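Local coordinates for protein cytochrome C (Marichromatium purpuratum 984, PDB 5LO9) that acts as a fused thiosulfate dehydrogenase (TsdBA), probably joining two thiosulfates into tetrathionate and passing the electrons along its chain of c-type hemes, at residues P119-C124 and A184-R189; V130-V135 and E418-P423; E387-T392 and F497-E502; P476-F481 and E486-R491. All coordinates share one frame; numbering follows the deposited sequence.

Contact 1: residues P119-C124 and A184-R189. With HEC (heme c), chain D.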
# COMPACT_ATOMS: atom_id res chain seq x y z
N PRO A 119 -7.18 -2.65 -29.65
CA PRO A 119 -7.72 -1.54 -28.84
C PRO A 119 -9.24 -1.47 -28.90
O PRO A 119 -9.88 -2.02 -29.80
CB PRO A 119 -7.10 -0.30 -29.48
CG PRO A 119 -5.96 -0.83 -30.33
CD PRO A 119 -6.39 -2.17 -30.78
N ALA A 120 -9.82 -0.77 -27.93
CA ALA A 120 -11.25 -0.49 -27.98
C ALA A 120 -11.61 0.33 -29.22
O ALA A 120 -10.86 1.21 -29.66
CB ALA A 120 -11.69 0.29 -26.75
N CYS A 121 -12.81 0.09 -29.75
CA CYS A 121 -13.23 0.88 -30.89
C CYS A 121 -13.17 2.36 -30.54
O CYS A 121 -12.77 3.19 -31.37
CB CYS A 121 -14.63 0.47 -31.33
SG CYS A 121 -14.88 -1.33 -31.46
N VAL A 122 -13.53 2.72 -29.31
CA VAL A 122 -13.60 4.14 -28.95
C VAL A 122 -12.23 4.77 -28.80
O VAL A 122 -12.12 5.99 -28.75
CB VAL A 122 -14.41 4.37 -27.65
CG1 VAL A 122 -15.82 3.89 -27.80
CG2 VAL A 122 -13.78 3.64 -26.48
N ARG A 123 -11.17 3.97 -28.78
CA ARG A 123 -9.84 4.53 -28.66
C ARG A 123 -9.44 5.32 -29.91
O ARG A 123 -8.62 6.22 -29.83
CB ARG A 123 -8.85 3.41 -28.38
CG ARG A 123 -7.61 3.84 -27.71
CD ARG A 123 -7.91 4.64 -26.39
NE ARG A 123 -8.79 3.83 -25.57
CZ ARG A 123 -9.83 4.25 -24.88
NH1 ARG A 123 -10.20 5.52 -24.87
NH2 ARG A 123 -10.52 3.35 -24.18
N CYS A 124 -9.98 4.95 -31.07
CA CYS A 124 -9.83 5.69 -32.31
C CYS A 124 -11.10 6.41 -32.73
O CYS A 124 -11.02 7.45 -33.39
CB CYS A 124 -9.43 4.77 -33.49
SG CYS A 124 -7.83 3.92 -33.48
N ALA A 184 -24.74 -3.79 -33.51
CA ALA A 184 -25.94 -3.44 -32.74
C ALA A 184 -25.61 -2.43 -31.64
O ALA A 184 -26.35 -1.47 -31.44
CB ALA A 184 -26.57 -4.70 -32.15
N TYR A 185 -24.48 -2.63 -30.96
CA TYR A 185 -24.08 -1.71 -29.91
C TYR A 185 -23.98 -0.29 -30.46
O TYR A 185 -24.65 0.62 -29.97
CB TYR A 185 -22.74 -2.15 -29.31
CG TYR A 185 -22.27 -1.23 -28.21
CD1 TYR A 185 -22.66 -1.43 -26.89
CD2 TYR A 185 -21.48 -0.12 -28.49
CE1 TYR A 185 -22.25 -0.56 -25.87
CE2 TYR A 185 -21.08 0.74 -27.50
CZ TYR A 185 -21.47 0.52 -26.18
OH TYR A 185 -21.05 1.39 -25.19
N PHE A 186 -23.19 -0.10 -31.51
CA PHE A 186 -22.97 1.27 -31.97
C PHE A 186 -24.20 1.81 -32.68
O PHE A 186 -24.44 3.03 -32.65
CB PHE A 186 -21.73 1.35 -32.86
CG PHE A 186 -20.46 1.42 -32.08
CD1 PHE A 186 -20.18 2.55 -31.32
CD2 PHE A 186 -19.59 0.35 -32.05
CE1 PHE A 186 -19.01 2.63 -30.56
CE2 PHE A 186 -18.43 0.41 -31.31
CZ PHE A 186 -18.14 1.55 -30.55
N ALA A 187 -25.00 0.95 -33.29
CA ALA A 187 -26.24 1.43 -33.91
C ALA A 187 -27.21 1.97 -32.86
O ALA A 187 -28.00 2.87 -33.16
CB ALA A 187 -26.87 0.31 -34.73
N THR A 188 -27.15 1.48 -31.62
CA THR A 188 -28.04 1.95 -30.57
C THR A 188 -27.37 2.99 -29.65
O THR A 188 -27.81 3.15 -28.51
CB THR A 188 -28.58 0.80 -29.71
OG1 THR A 188 -27.52 0.13 -29.02
CG2 THR A 188 -29.28 -0.23 -30.58
N ARG A 189 -26.24 3.66 -30.10
CA ARG A 189 -25.79 4.76 -29.24
C ARG A 189 -26.46 6.07 -29.62
O ARG A 189 -26.90 6.27 -30.76
CB ARG A 189 -24.28 5.02 -29.31
CG ARG A 189 -23.29 3.91 -29.05
CD ARG A 189 -23.33 3.39 -27.63
NE ARG A 189 -24.40 2.41 -27.57
CZ ARG A 189 -25.01 2.01 -26.47
NH1 ARG A 189 -24.65 2.54 -25.31
NH2 ARG A 189 -25.97 1.09 -26.58
FE HEC D . -12.77 1.65 -37.09
CHA HEC D . -13.82 3.24 -40.01
CHB HEC D . -15.80 -0.10 -36.97
CHC HEC D . -11.81 0.16 -34.09
CHD HEC D . -9.65 3.17 -37.37
NA HEC D . -14.49 1.60 -38.28
C1A HEC D . -14.71 2.30 -39.38
C2A HEC D . -16.02 2.02 -40.01
C3A HEC D . -16.60 1.01 -39.12
C4A HEC D . -15.57 0.83 -38.07
CMA HEC D . -17.95 0.36 -39.28
CAA HEC D . -16.64 2.60 -41.26
CBA HEC D . -17.47 3.82 -40.89
CGA HEC D . -18.17 4.39 -42.10
O1A HEC D . -18.72 5.51 -42.00
O2A HEC D . -18.17 3.71 -43.15
NB HEC D . -13.65 0.29 -35.77
C1B HEC D . -14.84 -0.29 -35.89
C2B HEC D . -15.16 -1.21 -34.77
C3B HEC D . -13.96 -1.14 -33.93
C4B HEC D . -13.10 -0.19 -34.65
CMB HEC D . -16.40 -2.03 -34.58
CAB HEC D . -13.64 -1.83 -32.63
CBB HEC D . -13.77 -3.31 -32.79
NC HEC D . -11.05 1.67 -35.93
C1C HEC D . -10.87 1.04 -34.77
C2C HEC D . -9.53 1.28 -34.18
C3C HEC D . -8.87 2.16 -35.15
C4C HEC D . -9.92 2.32 -36.19
CMC HEC D . -9.03 0.70 -32.90
CAC HEC D . -7.51 2.82 -35.13
CBC HEC D . -6.33 2.03 -34.66
ND HEC D . -11.89 2.96 -38.44
C1D HEC D . -10.66 3.43 -38.39
C2D HEC D . -10.34 4.34 -39.52
C3D HEC D . -11.55 4.38 -40.30
C4D HEC D . -12.46 3.48 -39.53
CMD HEC D . -9.07 5.03 -39.79
CAD HEC D . -11.79 5.16 -41.58
CBD HEC D . -11.54 4.29 -42.82
CGD HEC D . -11.49 5.12 -44.08
O1D HEC D . -12.07 4.63 -45.07
O2D HEC D . -10.90 6.23 -44.10
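Next to Phe186, whose ring meets Cys121 across the contact, the carbonyl oxygen of Tyr185 draws two donors at the C-terminal end of helix 176-187. Arg189 NE reaches Tyr185 O at 3.0 Å from above the carbonyl plane, 44° out of it, and Thr188 N adds a weak backbone bond to the same oxygen. The arrangement belongs to a class I cytochrome c fold: its last helix lies against the Cys-X-X-Cys-His heme-binding segment, in which Cys121 and Cys124 are joined covalently to heme c and His125 supplies an axial iron ligand.

Arg189 folds back so that its guanidinium lies over a face of the Tyr185 ring, with NE above the ring centre, while NH2 donates in the guanidinium plane to Thr188 OG1 at 3.0 Å. The hydroxyl of Tyr185 is hydrogen-bonded to Glu109, tying the helix end to helix 102-110.

Across the contact the packing is apolar and buried. The ring of Phe186 leaves the helix with CG anti to the carbonyl carbon (chi1 -81°), and its CZ comes 3.8 Å from Cys121 CB, obliquely to the ring. Val122 CG1 sits at the ring edge, 4.3 Å from Phe186 CZ, and one face of the ring carries Tyr185 CD2. Leu139, Ala108 and Leu147 also touch Phe186. Cys121 SG makes a sulfur-aromatic contact at the edge, 5.2 Å from the centroid of the Phe186 ring; the same sulfur is bonded to heme CAB at 1.8 Å.

Contact 2: residues V130-V135 and E418-P423. With HEC (heme c), chain F.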
# COMPACT_ATOMS: atom_id res chain seq x y z
N VAL A 130 -18.74 8.89 -31.34
CA VAL A 130 -19.22 10.07 -32.06
C VAL A 130 -18.22 10.56 -33.09
O VAL A 130 -18.49 11.54 -33.79
CB VAL A 130 -19.55 11.16 -31.02
CG1 VAL A 130 -20.63 10.67 -30.14
CG2 VAL A 130 -18.31 11.53 -30.19
N GLY A 131 -17.09 9.90 -33.23
CA GLY A 131 -16.09 10.31 -34.19
C GLY A 131 -14.96 11.06 -33.53
O GLY A 131 -15.10 11.61 -32.45
N ALA A 132 -13.79 11.09 -34.23
CA ALA A 132 -12.57 11.74 -33.78
C ALA A 132 -11.95 12.47 -34.97
O ALA A 132 -10.91 12.11 -35.51
CB ALA A 132 -11.59 10.74 -33.19
N GLY A 133 -12.58 13.55 -35.38
CA GLY A 133 -12.06 14.29 -36.50
C GLY A 133 -12.33 13.64 -37.84
O GLY A 133 -13.15 12.72 -37.97
N ALA A 134 -11.63 14.14 -38.86
CA ALA A 134 -11.93 13.73 -40.24
C ALA A 134 -11.46 12.31 -40.54
O ALA A 134 -12.18 11.54 -41.19
CB ALA A 134 -11.28 14.68 -41.21
N VAL A 135 -10.28 11.93 -40.02
CA VAL A 135 -9.76 10.58 -40.22
C VAL A 135 -10.69 9.53 -39.67
O VAL A 135 -10.84 8.45 -40.24
CB VAL A 135 -8.39 10.42 -39.54
CG1 VAL A 135 -7.91 8.99 -39.66
CG2 VAL A 135 -7.41 11.30 -40.13
N GLU A 418 -12.56 15.07 -23.81
CA GLU A 418 -11.82 13.83 -23.58
C GLU A 418 -10.59 13.74 -24.46
O GLU A 418 -10.59 14.17 -25.62
CB GLU A 418 -12.71 12.62 -23.88
CG GLU A 418 -13.97 12.51 -23.01
CD GLU A 418 -13.72 12.50 -21.49
OE1 GLU A 418 -12.76 11.86 -20.98
OE2 GLU A 418 -14.51 13.21 -20.81
N VAL A 419 -9.53 13.15 -23.92
CA VAL A 419 -8.29 12.96 -24.67
C VAL A 419 -8.45 11.73 -25.54
O VAL A 419 -8.47 10.61 -25.02
CB VAL A 419 -7.06 12.80 -23.76
CG1 VAL A 419 -5.82 12.79 -24.63
CG2 VAL A 419 -6.96 13.90 -22.73
N VAL A 420 -8.47 11.91 -26.85
CA VAL A 420 -8.43 10.76 -27.73
C VAL A 420 -6.99 10.42 -28.08
O VAL A 420 -6.56 9.29 -27.85
CB VAL A 420 -9.23 11.02 -29.00
CG1 VAL A 420 -9.12 9.85 -29.91
CG2 VAL A 420 -10.66 11.27 -28.68
N PHE A 421 -6.25 11.38 -28.61
CA PHE A 421 -4.85 11.18 -28.97
C PHE A 421 -4.03 12.20 -28.19
O PHE A 421 -4.20 13.41 -28.39
CB PHE A 421 -4.62 11.35 -30.47
CG PHE A 421 -5.51 10.50 -31.28
CD1 PHE A 421 -5.54 9.13 -31.06
CD2 PHE A 421 -6.36 11.05 -32.23
CE1 PHE A 421 -6.37 8.31 -31.79
CE2 PHE A 421 -7.24 10.24 -32.97
CZ PHE A 421 -7.23 8.86 -32.75
N PRO A 422 -3.19 11.76 -27.26
CA PRO A 422 -2.53 12.69 -26.38
C PRO A 422 -1.58 13.59 -27.15
O PRO A 422 -0.83 13.13 -28.02
CB PRO A 422 -1.75 11.77 -25.43
CG PRO A 422 -2.43 10.49 -25.49
CD PRO A 422 -2.94 10.37 -26.86
N PRO A 423 -1.55 14.87 -26.80
CA PRO A 423 -0.46 15.77 -27.20
C PRO A 423 0.89 15.26 -26.73
O PRO A 423 1.06 14.92 -25.57
CB PRO A 423 -0.80 17.08 -26.48
CG PRO A 423 -2.18 16.96 -26.06
CD PRO A 423 -2.52 15.53 -25.91
FE HEC F . 0.54 7.04 -29.99
CHA HEC F . -0.26 7.30 -26.61
CHB HEC F . 3.83 8.04 -29.35
CHC HEC F . 1.36 6.37 -33.29
CHD HEC F . -2.88 6.65 -30.78
NA HEC F . 1.60 7.59 -28.28
C1A HEC F . 1.11 7.64 -27.03
C2A HEC F . 2.13 8.10 -26.05
C3A HEC F . 3.32 8.30 -26.85
C4A HEC F . 2.88 7.96 -28.23
CMA HEC F . 4.66 8.75 -26.34
CAA HEC F . 2.04 8.30 -24.57
CBA HEC F . 2.44 9.75 -24.27
CGA HEC F . 1.32 10.59 -23.72
O1A HEC F . 0.21 10.06 -23.54
O2A HEC F . 1.57 11.79 -23.49
NB HEC F . 2.29 7.18 -31.10
C1B HEC F . 3.48 7.59 -30.69
C2B HEC F . 4.50 7.55 -31.76
C3B HEC F . 3.78 7.05 -32.92
C4B HEC F . 2.41 6.83 -32.39
CMB HEC F . 5.93 7.96 -31.66
CAB HEC F . 4.29 6.77 -34.31
CBB HEC F . 5.38 5.74 -34.18
NC HEC F . -0.55 6.61 -31.72
C1C HEC F . -0.05 6.37 -32.93
C2C HEC F . -1.07 6.14 -33.96
C3C HEC F . -2.32 6.23 -33.24
C4C HEC F . -1.88 6.54 -31.86
CMC HEC F . -0.83 5.90 -35.42
CAC HEC F . -3.75 6.12 -33.71
CBC HEC F . -4.13 4.92 -34.50
ND HEC F . -1.23 6.96 -28.89
C1D HEC F . -2.47 6.79 -29.37
C2D HEC F . -3.48 6.75 -28.28
C3D HEC F . -2.70 6.92 -27.06
C4D HEC F . -1.32 7.04 -27.55
CMD HEC F . -4.95 6.57 -28.36
CAD HEC F . -3.24 6.97 -25.67
CBD HEC F . -3.56 5.53 -25.28
CGD HEC F . -4.85 5.42 -24.49
O1D HEC F . -5.57 6.41 -24.25
O2D HEC F . -5.19 4.30 -24.09
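Ala132 packs its methyl group against Val420 and Phe421, joining a loop of one cytochrome c unit to the heme-side hairpin of another, far along the chain. Phe421 lies between the loop and the heme. Its CB sets the ring off with CG anti to the carbonyl carbon (chi1 -53°). Along one side of the ring, CD1 approaches the heme methine carbon CHD at 3.6 Å, and CE1 lies 3.9 Å from heme CAC. On the other side, CE2 comes to 4.4 Å from Ala132 CB, obliquely to the ring. Phe421 CZ, at the tip, faces Cys124 O, 4.1 Å away. One face has Val420 CG1 over its centre; the same methyl touches Ala132 CB at 4.2 Å.

Both Val420 and Phe421 face Leu413, a classic beta bulge in the antiparallel pair 413-415 and 418-421, letting two successive side chains turn toward the same loop. Just beyond, the ring of Pro422 lies along the heme, and the backbone oxygen of Pro422 is hydrogen-bonded to ND1 of the axial ligand His406. Were Phe421 cut back to an alanine, the space between Ala132 and the heme edge would probably be left unfilled and the Val420 methyl would lose the ring it covers. Between the two segments the contact is wholly apolar, held by van der Waals touching that sets no bond direction.

Contact 3: residues E387-T392 and F497-E502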
# COMPACT_ATOMS: atom_id res chain seq x y z
N GLU A 387 25.57 4.49 -32.88
CA GLU A 387 25.69 5.64 -33.78
C GLU A 387 24.69 6.77 -33.46
O GLU A 387 24.34 7.56 -34.36
CB GLU A 387 25.54 5.16 -35.22
CG GLU A 387 26.30 3.82 -35.50
CD GLU A 387 26.48 3.48 -37.00
OE1 GLU A 387 27.06 4.30 -37.76
OE2 GLU A 387 26.04 2.37 -37.40
N GLY A 388 24.25 6.87 -32.21
CA GLY A 388 23.46 8.00 -31.77
C GLY A 388 22.00 7.96 -32.19
O GLY A 388 21.47 6.92 -32.59
N PHE A 389 21.34 9.11 -32.10
CA PHE A 389 19.96 9.18 -32.57
C PHE A 389 19.76 10.45 -33.36
O PHE A 389 20.27 11.51 -33.00
CB PHE A 389 18.88 9.09 -31.46
CG PHE A 389 19.30 9.58 -30.11
CD1 PHE A 389 19.33 10.91 -29.82
CD2 PHE A 389 19.57 8.67 -29.09
CE1 PHE A 389 19.67 11.34 -28.54
CE2 PHE A 389 19.92 9.09 -27.83
CZ PHE A 389 19.97 10.42 -27.56
N ASP A 390 19.01 10.30 -34.45
CA ASP A 390 18.88 11.29 -35.51
C ASP A 390 17.45 11.82 -35.55
O ASP A 390 16.54 11.15 -36.04
CB ASP A 390 19.32 10.61 -36.82
CG ASP A 390 19.01 11.42 -38.05
OD1 ASP A 390 18.80 12.67 -37.98
OD2 ASP A 390 19.01 10.76 -39.11
N ARG A 391 17.26 13.04 -35.06
CA ARG A 391 15.95 13.67 -35.06
C ARG A 391 15.42 13.93 -36.46
O ARG A 391 14.21 14.19 -36.62
CB ARG A 391 15.99 15.00 -34.33
CG ARG A 391 16.84 14.99 -33.10
CD ARG A 391 16.71 16.34 -32.47
NE ARG A 391 17.61 17.36 -32.99
CZ ARG A 391 17.22 18.58 -33.36
NH1 ARG A 391 15.93 18.95 -33.29
NH2 ARG A 391 18.12 19.44 -33.79
N THR A 392 16.28 13.95 -37.47
CA THR A 392 15.76 14.21 -38.80
C THR A 392 15.09 12.96 -39.36
O THR A 392 13.96 13.01 -39.87
CB THR A 392 16.90 14.73 -39.69
OG1 THR A 392 17.26 16.06 -39.26
CG2 THR A 392 16.51 14.69 -41.17
N PHE A 497 20.66 10.98 -22.44
CA PHE A 497 19.33 10.74 -23.00
C PHE A 497 18.32 11.78 -22.59
O PHE A 497 17.13 11.54 -22.73
CB PHE A 497 18.80 9.38 -22.56
CG PHE A 497 19.72 8.23 -22.89
CD1 PHE A 497 19.85 7.76 -24.19
CD2 PHE A 497 20.45 7.60 -21.90
CE1 PHE A 497 20.70 6.73 -24.49
CE2 PHE A 497 21.30 6.57 -22.20
CZ PHE A 497 21.42 6.13 -23.49
N ASP A 498 18.77 12.92 -22.06
CA ASP A 498 17.90 14.00 -21.57
C ASP A 498 18.35 15.23 -22.35
O ASP A 498 19.50 15.69 -22.21
CB ASP A 498 18.03 14.17 -20.03
CG ASP A 498 16.90 15.01 -19.43
OD1 ASP A 498 16.41 14.77 -18.26
OD2 ASP A 498 16.50 15.93 -20.18
N LEU A 499 17.47 15.77 -23.18
CA LEU A 499 17.84 16.90 -24.02
C LEU A 499 17.55 18.23 -23.38
O LEU A 499 17.78 19.26 -24.01
CB LEU A 499 17.13 16.84 -25.38
CG LEU A 499 17.19 15.52 -26.15
CD1 LEU A 499 16.52 15.66 -27.53
CD2 LEU A 499 18.59 15.04 -26.26
N TYR A 500 17.05 18.24 -22.15
CA TYR A 500 16.83 19.50 -21.44
C TYR A 500 18.16 20.23 -21.34
O TYR A 500 19.17 19.65 -20.93
CB TYR A 500 16.24 19.22 -20.05
CG TYR A 500 15.85 20.45 -19.27
CD1 TYR A 500 14.52 20.87 -19.23
CD2 TYR A 500 16.80 21.21 -18.58
CE1 TYR A 500 14.13 22.01 -18.49
CE2 TYR A 500 16.42 22.35 -17.83
CZ TYR A 500 15.09 22.75 -17.79
OH TYR A 500 14.71 23.87 -17.08
N GLY A 501 18.16 21.50 -21.75
CA GLY A 501 19.35 22.32 -21.72
C GLY A 501 20.18 22.31 -22.99
O GLY A 501 20.95 23.26 -23.21
N GLU A 502 20.08 21.24 -23.79
CA GLU A 502 20.81 21.18 -25.06
C GLU A 502 20.29 22.25 -26.03
O GLU A 502 19.11 22.65 -25.97
CB GLU A 502 20.66 19.80 -25.72
CG GLU A 502 21.12 18.62 -24.89
CD GLU A 502 22.60 18.60 -24.61
OE1 GLU A 502 23.37 19.25 -25.37
OE2 GLU A 502 23.00 17.95 -23.61
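Phe389 and Phe497 meet as aromatic side chains crossing at about a right angle. Phe389 CE2 comes 3.9 Å from Phe497 CD1, which lies at the edge of the Phe389 ring and near its plane, while the approach to the Phe497 ring is oblique. Phe497 points its ring there with CG anti to the carbonyl carbon (chi1 -55°), and Trp464 meets it as well. A looser aliphatic contact follows: Leu499 CD2 lies 4.5 Å from Phe389 CE1, obliquely to that ring.

Phe389 stands just before helix 391-401 of a cytochrome c unit, and the loop after helix 485-492 packs on it; helix 460-470 lines the contact too, touching Phe389 through Asp465 and Ala468. The polar bonds shape each segment separately. Asp390 is the N-cap of helix 391-401, its OD1 accepting from Thr392 N at 2.9 Å from above the carboxylate plane. In the other segment Asp498 forms an Asx turn: Tyr500 N donates to Asp498 OD2 at 3.1 Å, nearly in line with the C-O bond. Overlapping it, a type II beta turn runs from Leu499 to Glu502, closed by Glu502 N to Leu499 O, and Gly501 occupies its positive-phi position.

Contact 4: residues P476-F481 and E486-R491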
# COMPACT_ATOMS: atom_id res chain seq x y z
N PRO A 476 5.90 22.14 -21.12
CA PRO A 476 5.92 22.95 -19.90
C PRO A 476 7.17 22.75 -19.07
O PRO A 476 7.78 21.68 -19.04
CB PRO A 476 4.68 22.48 -19.15
CG PRO A 476 3.74 22.03 -20.24
CD PRO A 476 4.66 21.36 -21.24
N GLN A 477 7.57 23.83 -18.42
CA GLN A 477 8.81 23.86 -17.66
C GLN A 477 8.85 22.78 -16.56
O GLN A 477 7.82 22.34 -16.02
CB GLN A 477 8.96 25.23 -17.03
CG GLN A 477 10.22 25.42 -16.23
CD GLN A 477 11.44 25.36 -17.06
OE1 GLN A 477 12.16 24.36 -17.06
NE2 GLN A 477 11.70 26.45 -17.79
N ASP A 478 10.07 22.40 -16.21
CA ASP A 478 10.29 21.53 -15.07
C ASP A 478 9.77 22.19 -13.80
O ASP A 478 10.06 23.37 -13.55
CB ASP A 478 11.77 21.23 -14.93
CG ASP A 478 12.04 20.07 -14.02
OD1 ASP A 478 11.32 19.95 -13.02
OD2 ASP A 478 13.00 19.30 -14.31
N PRO A 479 8.95 21.50 -13.00
CA PRO A 479 8.51 22.08 -11.70
C PRO A 479 9.65 22.39 -10.75
O PRO A 479 9.45 23.22 -9.86
CB PRO A 479 7.59 21.00 -11.13
CG PRO A 479 7.07 20.30 -12.34
CD PRO A 479 8.20 20.27 -13.32
N ARG A 480 10.81 21.77 -10.91
CA ARG A 480 12.03 22.02 -10.15
C ARG A 480 12.85 23.17 -10.72
O ARG A 480 13.97 23.42 -10.26
CB ARG A 480 12.89 20.75 -10.13
CG ARG A 480 12.14 19.54 -9.55
CD ARG A 480 12.80 18.22 -9.88
NE ARG A 480 12.85 17.92 -11.30
CZ ARG A 480 13.39 16.83 -11.81
NH1 ARG A 480 13.93 15.90 -11.03
NH2 ARG A 480 13.42 16.67 -13.13
N PHE A 481 12.34 23.82 -11.76
CA PHE A 481 13.05 24.95 -12.36
C PHE A 481 13.47 25.94 -11.29
O PHE A 481 12.68 26.33 -10.43
CB PHE A 481 12.16 25.63 -13.42
CG PHE A 481 12.87 26.68 -14.25
CD1 PHE A 481 14.00 26.35 -15.00
CD2 PHE A 481 12.36 27.96 -14.34
CE1 PHE A 481 14.65 27.31 -15.77
CE2 PHE A 481 13.00 28.90 -15.13
CZ PHE A 481 14.14 28.56 -15.85
N GLU A 486 20.64 26.28 -17.35
CA GLU A 486 21.88 25.56 -17.08
C GLU A 486 21.86 24.94 -15.68
O GLU A 486 22.21 23.77 -15.48
CB GLU A 486 23.11 26.47 -17.22
CG GLU A 486 23.98 26.20 -18.47
CD GLU A 486 25.30 27.01 -18.55
OE1 GLU A 486 25.50 27.95 -17.76
OE2 GLU A 486 26.15 26.72 -19.43
N ARG A 487 21.47 25.72 -14.68
CA ARG A 487 21.54 25.18 -13.34
C ARG A 487 20.58 24.00 -13.18
O ARG A 487 20.98 22.90 -12.78
CB ARG A 487 21.29 26.30 -12.33
CG ARG A 487 21.55 25.93 -10.90
CD ARG A 487 22.95 25.32 -10.72
NE ARG A 487 23.23 25.12 -9.30
CZ ARG A 487 23.98 24.14 -8.80
NH1 ARG A 487 24.54 23.24 -9.60
NH2 ARG A 487 24.14 24.07 -7.48
N THR A 488 19.31 24.20 -13.57
CA THR A 488 18.32 23.12 -13.51
C THR A 488 18.78 21.92 -14.33
O THR A 488 18.51 20.76 -13.97
CB THR A 488 16.95 23.63 -14.01
OG1 THR A 488 16.43 24.64 -13.14
CG2 THR A 488 15.93 22.51 -14.08
N ALA A 489 19.47 22.19 -15.45
CA ALA A 489 19.94 21.10 -16.28
C ALA A 489 21.00 20.28 -15.57
O ALA A 489 20.97 19.05 -15.60
CB ALA A 489 20.48 21.64 -17.59
N ALA A 490 21.95 20.96 -14.92
CA ALA A 490 23.07 20.25 -14.31
C ALA A 490 22.65 19.41 -13.12
O ALA A 490 23.28 18.39 -12.84
CB ALA A 490 24.12 21.26 -13.91
N ARG A 491 21.62 19.83 -12.41
CA ARG A 491 21.15 19.14 -11.23
C ARG A 491 20.18 18.01 -11.52
O ARG A 491 20.10 17.06 -10.75
CB ARG A 491 20.43 20.12 -10.30
CG ARG A 491 21.24 21.37 -10.00
CD ARG A 491 20.80 22.09 -8.74
NE ARG A 491 20.32 21.18 -7.71
CZ ARG A 491 19.44 21.52 -6.77
NH1 ARG A 491 18.93 22.75 -6.73
NH2 ARG A 491 19.08 20.61 -5.88
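Thr488, on helix 485-492, fits against Phe481 at the end of a tight reversal built from an Asx turn and a type I beta turn, Asp478 to Phe481. The van der Waals part of the contact centres on the threonine. Its OG1 lies 3.5 Å from both Phe481 CA and Phe481 CD1, obliquely to the ring, and the two side chains cross at about a right angle. The phenylalanine CB itself points away from the helix; with CG anti to the backbone N (chi1 -172°), the ring is carried back past the threonine, bringing CD1 beside OG1. The hydroxyl of Thr488 has its polar partner in the intervening loop, where it is hydrogen-bonded to Asp482 N. Thr488 CG2 faces the carboxylate, 4.4 Å from Asp478 OD2.

Charged and polar bonds hold the turn in shape. Arg480 forms a salt bridge with Asp478, gripping it side-on through two nitrogens: NE binds OD1 in the guanidinium plane, at 3.1 Å, and NH2 binds OD2 at 2.9 Å, each on a syn lone pair. Arg480 N also donates to Asp478 OD1, at 2.8 Å and from above the carboxylate plane, which makes the Asx turn. Asp478 OD2 has a further partner in His493, so the buried carboxylate is held at both oxygens.

Gln477 OE1 accepts from Asp478 N, and Gln477 NE2, hydrogen-bonded to Gly512 O, lies over the centre of one face of the Phe481 ring, 3.5 Å above its plane.

How the contacts relate
Contacts 1 and 2 form one region: their centres are 14 Å apart, and Cys124 O lies 3.3 Å from Ala132 CB, while Arg123 O lies 3.6 Å from Phe421 CE1. The heme-bearing segment of contact 1 therefore abuts the packing beside the neighbouring heme, consistent with electron transfer between the two hemes. Contacts 3 and 4 lie at the far end, about 40 and 43 Å from contact 1 between centres, and touch each other, where Tyr500 OH probably hydrogen-bonds Gln477 OE1 at 2.6 Å. Of these two, contact 4 is nearer the substrate: the Arg480 side chain is about 9 Å from the bound thiosulfate, against about 14 Å for that of Phe497.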